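PDB 2B67: COG0778: Nitroreductase from Streptococcus pneumoniae, which binds flavin mononucleotide and probably catalyses NAD(P)H-dependent reduction of nitro compounds or related acceptors. Local coordinates for residues M4-L7 with E8-K11; N101-E105 with E106-Y110; K113-P116 with A117-A120; A120-E124 with Q125-D129. One frame throughout, in Å; residues are numbered along the deposited sequence.

Contact 1. Residues M4-L7 with E8-K11; sequences MKFL and ELNK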
loop_
_atom_site.group_PDB
_atom_site.type_symbol
_atom_site.label_atom_id
_atom_site.label_comp_id
_atom_site.label_asym_id
_atom_site.label_seq_id
_atom_site.Cartn_x
_atom_site.Cartn_y
_atom_site.Cartn_z
HETATM N N MSE A 4 -7.674 -19.296 0.284
HETATM C CA MSE A 4 -8.441 -20.000 -0.791
HETATM C C MSE A 4 -8.367 -19.279 -2.151
HETATM O O MSE A 4 -7.432 -19.527 -2.920
HETATM C CB MSE A 4 -9.895 -20.283 -0.348
HETATM C CG MSE A 4 -10.641 -19.095 0.293
HETATM SE SE MSE A 4 -11.454 -19.551 2.014
HETATM C CE MSE A 4 -12.973 -18.280 2.000
ATOM N N LYS A 5 -9.326 -18.393 -2.438
ATOM C CA LYS A 5 -9.433 -17.753 -3.762
ATOM C C LYS A 5 -8.600 -16.477 -3.867
ATOM O O LYS A 5 -8.168 -16.109 -4.959
ATOM C CB LYS A 5 -10.891 -17.450 -4.121
ATOM C CG LYS A 5 -11.202 -17.608 -5.610
ATOM C CD LYS A 5 -12.691 -17.429 -5.935
ATOM C CE LYS A 5 -13.525 -18.668 -5.602
ATOM N NZ LYS A 5 -14.944 -18.544 -6.101
ATOM N N PHE A 6 -8.382 -15.805 -2.738
ATOM C CA PHE A 6 -7.501 -14.634 -2.732
ATOM C C PHE A 6 -6.031 -15.052 -2.889
ATOM O O PHE A 6 -5.267 -14.379 -3.558
ATOM C CB PHE A 6 -7.744 -13.756 -1.494
ATOM C CG PHE A 6 -6.899 -12.517 -1.447
ATOM C CD1 PHE A 6 -7.051 -11.514 -2.404
ATOM C CD2 PHE A 6 -5.961 -12.344 -0.445
ATOM C CE1 PHE A 6 -6.273 -10.367 -2.349
ATOM C CE2 PHE A 6 -5.178 -11.211 -0.375
ATOM C CZ PHE A 6 -5.312 -10.220 -1.343
ATOM N N LEU A 7 -5.655 -16.176 -2.281
ATOM C CA LEU A 7 -4.344 -16.763 -2.486
ATOM C C LEU A 7 -4.098 -17.016 -3.982
ATOM O O LEU A 7 -2.996 -16.761 -4.493
ATOM C CB LEU A 7 -4.215 -18.074 -1.694
ATOM C CG LEU A 7 -2.965 -18.936 -1.897
ATOM C CD1 LEU A 7 -1.640 -18.158 -1.713
ATOM C CD2 LEU A 7 -3.014 -20.141 -0.942
ATOM N N GLU A 8 -5.124 -17.523 -4.670
ATOM C CA GLU A 8 -5.057 -17.813 -6.102
ATOM C C GLU A 8 -4.826 -16.528 -6.931
ATOM O O GLU A 8 -4.012 -16.536 -7.860
ATOM C CB GLU A 8 -6.328 -18.540 -6.555
ATOM C CG GLU A 8 -6.195 -19.249 -7.908
ATOM C CD GLU A 8 -7.536 -19.519 -8.620
ATOM O OE1 GLU A 8 -7.489 -19.836 -9.849
ATOM O OE2 GLU A 8 -8.619 -19.410 -7.966
ATOM N N LEU A 9 -5.520 -15.431 -6.575
ATOM C CA LEU A 9 -5.278 -14.124 -7.205
ATOM C C LEU A 9 -3.818 -13.709 -7.051
ATOM O O LEU A 9 -3.166 -13.306 -8.006
ATOM C CB LEU A 9 -6.162 -13.048 -6.563
ATOM C CG LEU A 9 -6.928 -12.045 -7.433
ATOM C CD1 LEU A 9 -7.250 -10.755 -6.688
ATOM C CD2 LEU A 9 -6.239 -11.756 -8.748
ATOM N N ASN A 10 -3.316 -13.799 -5.827
ATOM C CA ASN A 10 -1.955 -13.381 -5.503
ATOM C C ASN A 10 -0.895 -14.174 -6.232
ATOM O O ASN A 10 0.102 -13.630 -6.663
ATOM C CB ASN A 10 -1.716 -13.445 -3.999
ATOM C CG ASN A 10 -1.910 -12.092 -3.331
ATOM O OD1 ASN A 10 -0.992 -11.259 -3.268
ATOM N ND2 ASN A 10 -3.107 -11.858 -2.865
ATOM N N LYS A 11 -1.139 -15.470 -6.394
ATOM C CA LYS A 11 -0.176 -16.334 -7.069
ATOM C C LYS A 11 -0.115 -16.035 -8.562
ATOM O O LYS A 11 0.877 -16.335 -9.214
ATOM C CB LYS A 11 -0.465 -17.811 -6.797
ATOM C CG LYS A 11 0.139 -18.344 -5.496
ATOM C CD LYS A 11 0.343 -19.865 -5.605
ATOM C CE LYS A 11 -0.152 -20.632 -4.379
ATOM N NZ LYS A 11 -1.015 -21.779 -4.818
#
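A first torsion of -178° sets CG of F6 beside its own carbonyl carbon, and the ring comes back toward the next helical turn, where N10 sets its amide nitrogen ND2 over one ring face. N10 ND2 comes within 3.1 Å of F6 CZ, displaced toward the rim of the ring. The amide and ring planes stand 82° apart, so the nitrogen rather than the flat of the amide meets the ring. The same ND2 also gives a weak bond to F6 O at 3.4 Å, next to the regular helical bond from N10 N to F6 O at 3.0 Å. All this takes place within the first turns of helix 5-12, at the start of the modelled chain and on the dimer interface typical of the nitroreductase family: N10 OD1 accepts from N141 ND2 of the second subunit, and F6 also packs on that N141. L7 uses another side of the helix, its CD1 meeting the aliphatic CE of K11 at 3.9 Å. On the exposed side, K5 and E8 run alongside each other, but K5 NZ and E8 OE2 remain 6.7 Å apart, too far for a salt bridge.

Contact 2. Residues N101-E105 with E106-Y110; sequences NNFSE and EQLQY
Q107 reaches back from the first turn of helix 105-120 over the residues that lead into it. Its CB lies 3.8 Å from F103 CB and also packs beside S104 OG. CG is closer still to that hydroxyl, 3.3 Å from S104 OG. From there the chain runs extended (chi2 175°), which carries CD to the edge of the F103 ring, in the ring plane; amide and ring are almost perpendicular, 87° apart. At the tip, OE1 accepts from S104 N at 3.0 Å. This bond is nearly straight and falls on a lone pair in the carbonyl plane of the amide. A water gives a second hydrogen bond to OE1 at 2.6 Å and also donates to N102 O, tying the side chain to the backbone ahead of the helix.

S104 returns the bond: Q107 N donates to S104 OG at 3.3 Å. The backbone bond from L108 N to S104 O adds a third link to the same serine. Beneath these polar links, L108 CG packs on F103 CB at 3.8 Å, while the F103 side chain is buried against I94 of helix 87-98 and meets Y193 of the second subunit edge-to-face. F103, the residue just before the N-cap, is thus buried, whereas S104 and Q107 are exposed. Reciprocal bonds between the N-cap side chain and the backbone N three residues on, and between that residue's side chain and the N-cap backbone N, define a capping box, here at the start of helix 105-120.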
loop_
_atom_site.group_PDB
_atom_site.type_symbol
_atom_site.label_atom_id
_atom_site.label_comp_id
_atom_site.label_asym_id
_atom_site.label_seq_id
_atom_site.Cartn_x
_atom_site.Cartn_y
_atom_site.Cartn_z
ATOM N N ASN A 101 -25.538 14.674 0.537
ATOM C CA ASN A 101 -26.045 13.357 0.104
ATOM C C ASN A 101 -25.249 12.155 0.645
ATOM O O ASN A 101 -25.739 11.044 0.685
ATOM C CB ASN A 101 -26.168 13.290 -1.415
ATOM C CG ASN A 101 -27.293 14.169 -1.954
ATOM O OD1 ASN A 101 -27.232 14.635 -3.091
ATOM N ND2 ASN A 101 -28.316 14.402 -1.144
ATOM N N ASN A 102 -24.018 12.398 1.078
ATOM C CA ASN A 102 -23.172 11.360 1.598
ATOM C C ASN A 102 -22.840 11.560 3.061
ATOM O O ASN A 102 -22.525 10.605 3.762
ATOM C CB ASN A 102 -21.902 11.227 0.724
ATOM C CG ASN A 102 -22.210 10.592 -0.649
ATOM O OD1 ASN A 102 -22.270 9.364 -0.785
ATOM N ND2 ASN A 102 -22.427 11.429 -1.652
ATOM N N PHE A 103 -22.933 12.798 3.525
ATOM C CA PHE A 103 -22.406 13.160 4.836
ATOM C C PHE A 103 -23.415 13.900 5.670
ATOM O O PHE A 103 -24.202 14.686 5.145
ATOM C CB PHE A 103 -21.148 14.030 4.694
ATOM C CG PHE A 103 -19.984 13.306 4.060
ATOM C CD1 PHE A 103 -19.430 12.175 4.677
ATOM C CD2 PHE A 103 -19.441 13.756 2.851
ATOM C CE1 PHE A 103 -18.332 11.492 4.099
ATOM C CE2 PHE A 103 -18.348 13.073 2.260
ATOM C CZ PHE A 103 -17.804 11.942 2.890
ATOM N N SER A 104 -23.385 13.631 6.966
ATOM C CA SER A 104 -24.095 14.433 7.938
ATOM C C SER A 104 -23.408 15.795 8.088
ATOM O O SER A 104 -22.311 16.017 7.536
ATOM C CB SER A 104 -24.087 13.703 9.265
ATOM O OG SER A 104 -22.767 13.644 9.753
ATOM N N GLU A 105 -24.034 16.714 8.836
ATOM C CA GLU A 105 -23.460 18.046 9.040
ATOM C C GLU A 105 -22.161 17.964 9.814
ATOM O O GLU A 105 -21.238 18.721 9.540
ATOM C CB GLU A 105 -24.417 18.980 9.788
ATOM C CG GLU A 105 -25.856 18.950 9.296
ATOM C CD GLU A 105 -26.346 20.317 8.852
ATOM O OE1 GLU A 105 -27.305 20.842 9.475
ATOM O OE2 GLU A 105 -25.761 20.866 7.874
ATOM N N GLU A 106 -22.103 17.046 10.780
ATOM C CA GLU A 106 -20.900 16.820 11.581
ATOM C C GLU A 106 -19.720 16.367 10.707
ATOM O O GLU A 106 -18.598 16.863 10.855
ATOM C CB GLU A 106 -21.142 15.730 12.618
ATOM C CG GLU A 106 -22.189 16.038 13.658
ATOM C CD GLU A 106 -22.396 14.856 14.600
ATOM O OE1 GLU A 106 -21.385 14.436 15.247
ATOM O OE2 GLU A 106 -23.548 14.331 14.666
ATOM N N GLN A 107 -19.988 15.393 9.834
ATOM C CA GLN A 107 -18.994 14.885 8.892
ATOM C C GLN A 107 -18.495 15.969 7.928
ATOM O O GLN A 107 -17.280 16.068 7.652
ATOM C CB GLN A 107 -19.559 13.685 8.140
ATOM C CG GLN A 107 -19.752 12.471 9.030
ATOM C CD GLN A 107 -20.439 11.297 8.315
ATOM O OE1 GLN A 107 -21.456 11.456 7.626
ATOM N NE2 GLN A 107 -19.875 10.115 8.482
ATOM N N LEU A 108 -19.418 16.787 7.420
ATOM C CA LEU A 108 -19.023 17.865 6.524
ATOM C C LEU A 108 -18.075 18.890 7.198
ATOM O O LEU A 108 -17.132 19.363 6.574
ATOM C CB LEU A 108 -20.257 18.560 5.926
ATOM C CG LEU A 108 -21.046 17.839 4.817
ATOM C CD1 LEU A 108 -22.365 18.557 4.533
ATOM C CD2 LEU A 108 -20.228 17.719 3.531
ATOM N N GLN A 109 -18.347 19.229 8.463
ATOM C CA GLN A 109 -17.513 20.161 9.254
ATOM C C GLN A 109 -16.141 19.554 9.502
ATOM O O GLN A 109 -15.113 20.239 9.505
ATOM C CB GLN A 109 -18.194 20.442 10.605
ATOM C CG GLN A 109 -17.294 21.092 11.666
ATOM C CD GLN A 109 -17.606 22.573 11.950
ATOM O OE1 GLN A 109 -17.766 23.399 11.028
ATOM N NE2 GLN A 109 -17.689 22.913 13.250
ATOM N N TYR A 110 -16.146 18.249 9.716
ATOM C CA TYR A 110 -14.930 17.530 9.961
ATOM C C TYR A 110 -14.008 17.615 8.743
ATOM O O TYR A 110 -12.865 18.015 8.880
ATOM C CB TYR A 110 -15.246 16.103 10.334
ATOM C CG TYR A 110 -14.044 15.209 10.391
ATOM C CD1 TYR A 110 -13.870 14.211 9.440
ATOM C CD2 TYR A 110 -13.090 15.339 11.415
ATOM C CE1 TYR A 110 -12.784 13.353 9.482
ATOM C CE2 TYR A 110 -11.986 14.486 11.464
ATOM C CZ TYR A 110 -11.845 13.492 10.492
ATOM O OH TYR A 110 -10.782 12.615 10.514
HETATM O O HOH W 1 -22.690 9.674 6.252
#

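Contact 3. Residues K113-P116 with A117-A120; sequences KNLP and AEFA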
loop_
_atom_site.group_PDB
_atom_site.type_symbol
_atom_site.label_atom_id
_atom_site.label_comp_id
_atom_site.label_asym_id
_atom_site.label_seq_id
_atom_site.Cartn_x
_atom_site.Cartn_y
_atom_site.Cartn_z
ATOM N N LYS A 113 -13.257 21.628 8.024
ATOM C CA LYS A 113 -12.503 22.389 9.025
ATOM C C LYS A 113 -11.630 21.581 10.008
ATOM O O LYS A 113 -10.454 21.908 10.236
ATOM C CB LYS A 113 -13.457 23.350 9.783
ATOM C CG LYS A 113 -13.558 24.719 9.078
ATOM C CD LYS A 113 -14.948 25.283 9.092
ATOM C CE LYS A 113 -15.025 26.539 8.228
ATOM N NZ LYS A 113 -16.470 26.968 8.050
ATOM N N ASN A 114 -12.182 20.543 10.612
ATOM C CA ASN A 114 -11.398 19.817 11.601
ATOM C C ASN A 114 -10.190 19.117 10.994
ATOM O O ASN A 114 -9.037 19.357 11.404
ATOM C CB ASN A 114 -12.268 18.826 12.381
ATOM C CG ASN A 114 -13.190 19.533 13.344
ATOM O OD1 ASN A 114 -14.145 20.189 12.929
ATOM N ND2 ASN A 114 -12.879 19.445 14.637
ATOM N N LEU A 115 -10.460 18.280 10.001
ATOM C CA LEU A 115 -9.414 17.497 9.406
ATOM C C LEU A 115 -8.277 18.400 8.896
ATOM O O LEU A 115 -7.134 18.185 9.306
ATOM C CB LEU A 115 -9.948 16.566 8.323
ATOM C CG LEU A 115 -9.344 15.166 8.258
ATOM C CD1 LEU A 115 -9.573 14.500 6.877
ATOM C CD2 LEU A 115 -7.886 15.147 8.664
ATOM N N PRO A 116 -8.573 19.408 8.045
ATOM C CA PRO A 116 -7.514 20.307 7.580
ATOM C C PRO A 116 -6.688 20.923 8.703
ATOM O O PRO A 116 -5.478 21.139 8.514
ATOM C CB PRO A 116 -8.278 21.399 6.819
ATOM C CG PRO A 116 -9.473 20.684 6.307
ATOM C CD PRO A 116 -9.869 19.757 7.427
ATOM N N ALA A 117 -7.327 21.182 9.854
ATOM C CA ALA A 117 -6.635 21.786 10.996
ATOM C C ALA A 117 -5.621 20.793 11.551
ATOM O O ALA A 117 -4.493 21.173 11.893
ATOM C CB ALA A 117 -7.636 22.258 12.095
ATOM N N GLU A 118 -6.010 19.521 11.586
ATOM C CA GLU A 118 -5.087 18.418 11.909
ATOM C C GLU A 118 -3.901 18.302 10.978
ATOM O O GLU A 118 -2.784 18.116 11.436
ATOM C CB GLU A 118 -5.804 17.092 11.856
ATOM C CG GLU A 118 -6.246 16.637 13.177
ATOM C CD GLU A 118 -7.484 15.813 13.078
ATOM O OE1 GLU A 118 -7.396 14.687 12.543
ATOM O OE2 GLU A 118 -8.544 16.298 13.528
ATOM N N PHE A 119 -4.168 18.375 9.668
ATOM C CA PHE A 119 -3.142 18.257 8.642
ATOM C C PHE A 119 -2.130 19.392 8.724
ATOM O O PHE A 119 -0.941 19.204 8.467
ATOM C CB PHE A 119 -3.772 18.258 7.251
ATOM C CG PHE A 119 -4.441 16.951 6.852
ATOM C CD1 PHE A 119 -5.580 16.977 6.037
ATOM C CD2 PHE A 119 -3.932 15.723 7.262
ATOM C CE1 PHE A 119 -6.207 15.791 5.617
ATOM C CE2 PHE A 119 -4.554 14.512 6.876
ATOM C CZ PHE A 119 -5.703 14.545 6.038
ATOM N N ALA A 120 -2.617 20.585 9.056
ATOM C CA ALA A 120 -1.762 21.751 9.219
ATOM C C ALA A 120 -0.647 21.548 10.242
ATOM O O ALA A 120 0.395 22.192 10.136
ATOM C CB ALA A 120 -2.606 22.988 9.587
HETATM O O HOH W 2 -8.719 19.310 14.280
#
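Residues 113-120 form the C-terminal part of helix 105-120, kinked at P116, whose ring nitrogen has no hydrogen to give to the preceding turn, while the i to i+4 bonds from A117 N to K113 O and from E118 N to N114 O carry the helix onward. The latter measures 3.0 Å and runs nearly along the C=O axis of N114.

The main side-chain contact is between L115 and F119, one turn apart. L115 CD2 sits over one face of the F119 ring, 3.6 Å from its centroid and 20° off the ring normal, a CH-pi contact. CD2 is nearest to CZ and CE1 on the rim, at 3.5 Å from F119 CZ, and the other methyl, CD1, approaches the same part of the ring from 3.8 Å at F119 CE1. F119 can receive them because its CG lies anti to the carbonyl carbon (chi1 -76°), which directs the ring back along the helix toward L115. Around this pair, the F119 ring meets Y122, Y130 and the flavin-pocket residue H43 edge-to-face, and L115 and P116 pack on A91 of helix 87-98.

E118 follows the other side of L115: its OE1 comes to 3.9 Å from L115 CD2, whereas OE2 accepts from a water at 3.1 Å. That water also donates to N114 O, giving this carbonyl a further partner besides the backbone amides. The contact therefore divides into an apolar, aromatic side facing the protein and a hydrated side, where water rather than a direct side-chain bond links the E118 carboxylate to the backbone.

Contact 4. Residues A120-E124 with Q125-D129; sequences ARYSE and QQVSD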
loop_
_atom_site.group_PDB
_atom_site.type_symbol
_atom_site.label_atom_id
_atom_site.label_comp_id
_atom_site.label_asym_id
_atom_site.label_seq_id
_atom_site.Cartn_x
_atom_site.Cartn_y
_atom_site.Cartn_z
ATOM N N ALA A 120 -2.617 20.585 9.056
ATOM C CA ALA A 120 -1.762 21.751 9.219
ATOM C C ALA A 120 -0.647 21.548 10.242
ATOM O O ALA A 120 0.395 22.192 10.136
ATOM C CB ALA A 120 -2.606 22.988 9.587
ATOM N N ARG A 121 -0.868 20.680 11.232
ATOM C CA ARG A 121 0.137 20.387 12.275
ATOM C C ARG A 121 1.084 19.209 11.973
ATOM O O ARG A 121 1.913 18.841 12.816
ATOM C CB ARG A 121 -0.546 20.138 13.620
ATOM C CG ARG A 121 -0.829 21.390 14.423
ATOM C CD ARG A 121 -1.704 21.037 15.617
ATOM N NE ARG A 121 -3.122 21.046 15.281
ATOM C CZ ARG A 121 -4.069 20.414 15.973
ATOM N NH1 ARG A 121 -3.750 19.683 17.043
ATOM N NH2 ARG A 121 -5.334 20.507 15.590
ATOM N N TYR A 122 0.952 18.613 10.791
ATOM C CA TYR A 122 1.892 17.561 10.352
ATOM C C TYR A 122 3.271 18.134 9.994
ATOM O O TYR A 122 3.381 19.082 9.235
ATOM C CB TYR A 122 1.336 16.814 9.128
ATOM C CG TYR A 122 0.234 15.816 9.405
ATOM C CD1 TYR A 122 -0.602 15.953 10.526
ATOM C CD2 TYR A 122 0.011 14.733 8.542
ATOM C CE1 TYR A 122 -1.588 15.053 10.791
ATOM C CE2 TYR A 122 -1.012 13.816 8.794
ATOM C CZ TYR A 122 -1.802 13.985 9.917
ATOM O OH TYR A 122 -2.826 13.108 10.202
ATOM N N SER A 123 4.318 17.525 10.516
ATOM C CA SER A 123 5.665 17.765 10.003
ATOM C C SER A 123 5.748 17.436 8.496
ATOM O O SER A 123 4.841 16.800 7.923
ATOM C CB SER A 123 6.666 16.907 10.773
ATOM O OG SER A 123 6.697 15.561 10.291
ATOM N N GLU A 124 6.815 17.892 7.850
ATOM C CA GLU A 124 7.045 17.557 6.452
ATOM C C GLU A 124 7.230 16.050 6.206
ATOM O O GLU A 124 6.782 15.543 5.174
ATOM C CB GLU A 124 8.196 18.370 5.865
ATOM C CG GLU A 124 7.689 19.576 5.089
ATOM C CD GLU A 124 8.773 20.265 4.283
ATOM O OE1 GLU A 124 9.377 21.221 4.831
ATOM O OE2 GLU A 124 9.016 19.842 3.114
ATOM N N GLN A 125 7.857 15.352 7.157
ATOM C CA GLN A 125 8.048 13.916 7.061
ATOM C C GLN A 125 6.717 13.220 7.258
ATOM O O GLN A 125 6.444 12.253 6.580
ATOM C CB GLN A 125 9.074 13.385 8.084
ATOM C CG GLN A 125 9.267 11.844 7.985
ATOM C CD GLN A 125 9.935 11.195 9.214
ATOM O OE1 GLN A 125 10.811 11.796 9.847
ATOM N NE2 GLN A 125 9.537 9.947 9.530
ATOM N N GLN A 126 5.897 13.719 8.187
ATOM C CA GLN A 126 4.582 13.122 8.447
ATOM C C GLN A 126 3.697 13.178 7.222
ATOM O O GLN A 126 3.140 12.156 6.848
ATOM C CB GLN A 126 3.878 13.758 9.644
ATOM C CG GLN A 126 4.451 13.307 10.989
ATOM C CD GLN A 126 3.791 14.010 12.201
ATOM O OE1 GLN A 126 3.043 14.967 12.044
ATOM N NE2 GLN A 126 4.045 13.493 13.404
ATOM N N VAL A 127 3.598 14.356 6.596
ATOM C CA VAL A 127 2.901 14.516 5.311
ATOM C C VAL A 127 3.432 13.575 4.216
ATOM O O VAL A 127 2.651 12.862 3.565
ATOM C CB VAL A 127 2.899 15.980 4.811
ATOM C CG1 VAL A 127 2.298 16.084 3.395
ATOM C CG2 VAL A 127 2.053 16.835 5.723
ATOM N N SER A 128 4.750 13.576 4.028
ATOM C CA SER A 128 5.368 12.808 2.965
ATOM C C SER A 128 5.137 11.278 3.135
ATOM O O SER A 128 4.897 10.568 2.144
ATOM C CB SER A 128 6.881 13.112 2.877
ATOM O OG SER A 128 7.424 12.518 1.707
ATOM N N ASP A 129 5.263 10.797 4.370
ATOM C CA ASP A 129 4.977 9.398 4.756
ATOM C C ASP A 129 3.524 9.020 4.572
ATOM O O ASP A 129 3.205 7.891 4.143
ATOM C CB ASP A 129 5.381 9.111 6.221
ATOM C CG ASP A 129 6.925 9.065 6.431
ATOM O OD1 ASP A 129 7.694 9.193 5.455
ATOM O OD2 ASP A 129 7.370 8.911 7.592
#
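Y122 and V127 pack closely at the foot of helix 124-148: V127 CG2 lies 3.5 Å from Y122 CB, near the plane of the tyrosine ring and at its edge. V127 can reach it because CG2 is the branch anti to the carbonyl carbon, beside the backbone N. The Y122 ring also meets the ring of F119, from the preceding helix, edge-to-face. Next to this apolar patch, S123 and Q126 are joined by two reciprocal bonds. Q126 N donates to S123 OG at 2.9 Å, and S123 N donates to Q126 OE1 at 3.2 Å. The second bond is less well directed, for the donor stands 50° out of the amide's carbonyl plane rather than on a lone pair. The bond from V127 N to S123 O, 3.0 Å, is almost straight at 179°.

The exposed side is looser, with R121 and E124 pointing away from the helical turn. Toward the second subunit, Q125 NE2 gives the buried D129 OD2 a bond of 3.1 Å, while D129 OD1 accepts from S128 OG of that subunit. With S123 as N-cap, the reciprocal pair S123 and Q126 forms a capping box that starts the long helix 124-148 as it enters the dimer interface.

Along the chain the four contacts follow in numerical order. Contact 1 stands apart on helix 5-12, its centre about 36 to 39 Å from those of the other three. Contacts 2 and 3 share helix 105-120, with centres about 15 Å apart, and probable backbone hydrogen bonds from L115 N to Y110 O and from N114 N to Q109 O join them directly. Contacts 3 and 4 share A120, near the end of that helix; their centres are about 12 Å apart. Contacts 2 and 4 thus mark the starts of two successive helices. Contacts 1, 2 and 4 all touch the second subunit, so the dimer draws on the N-terminus as well as on the middle of the chain.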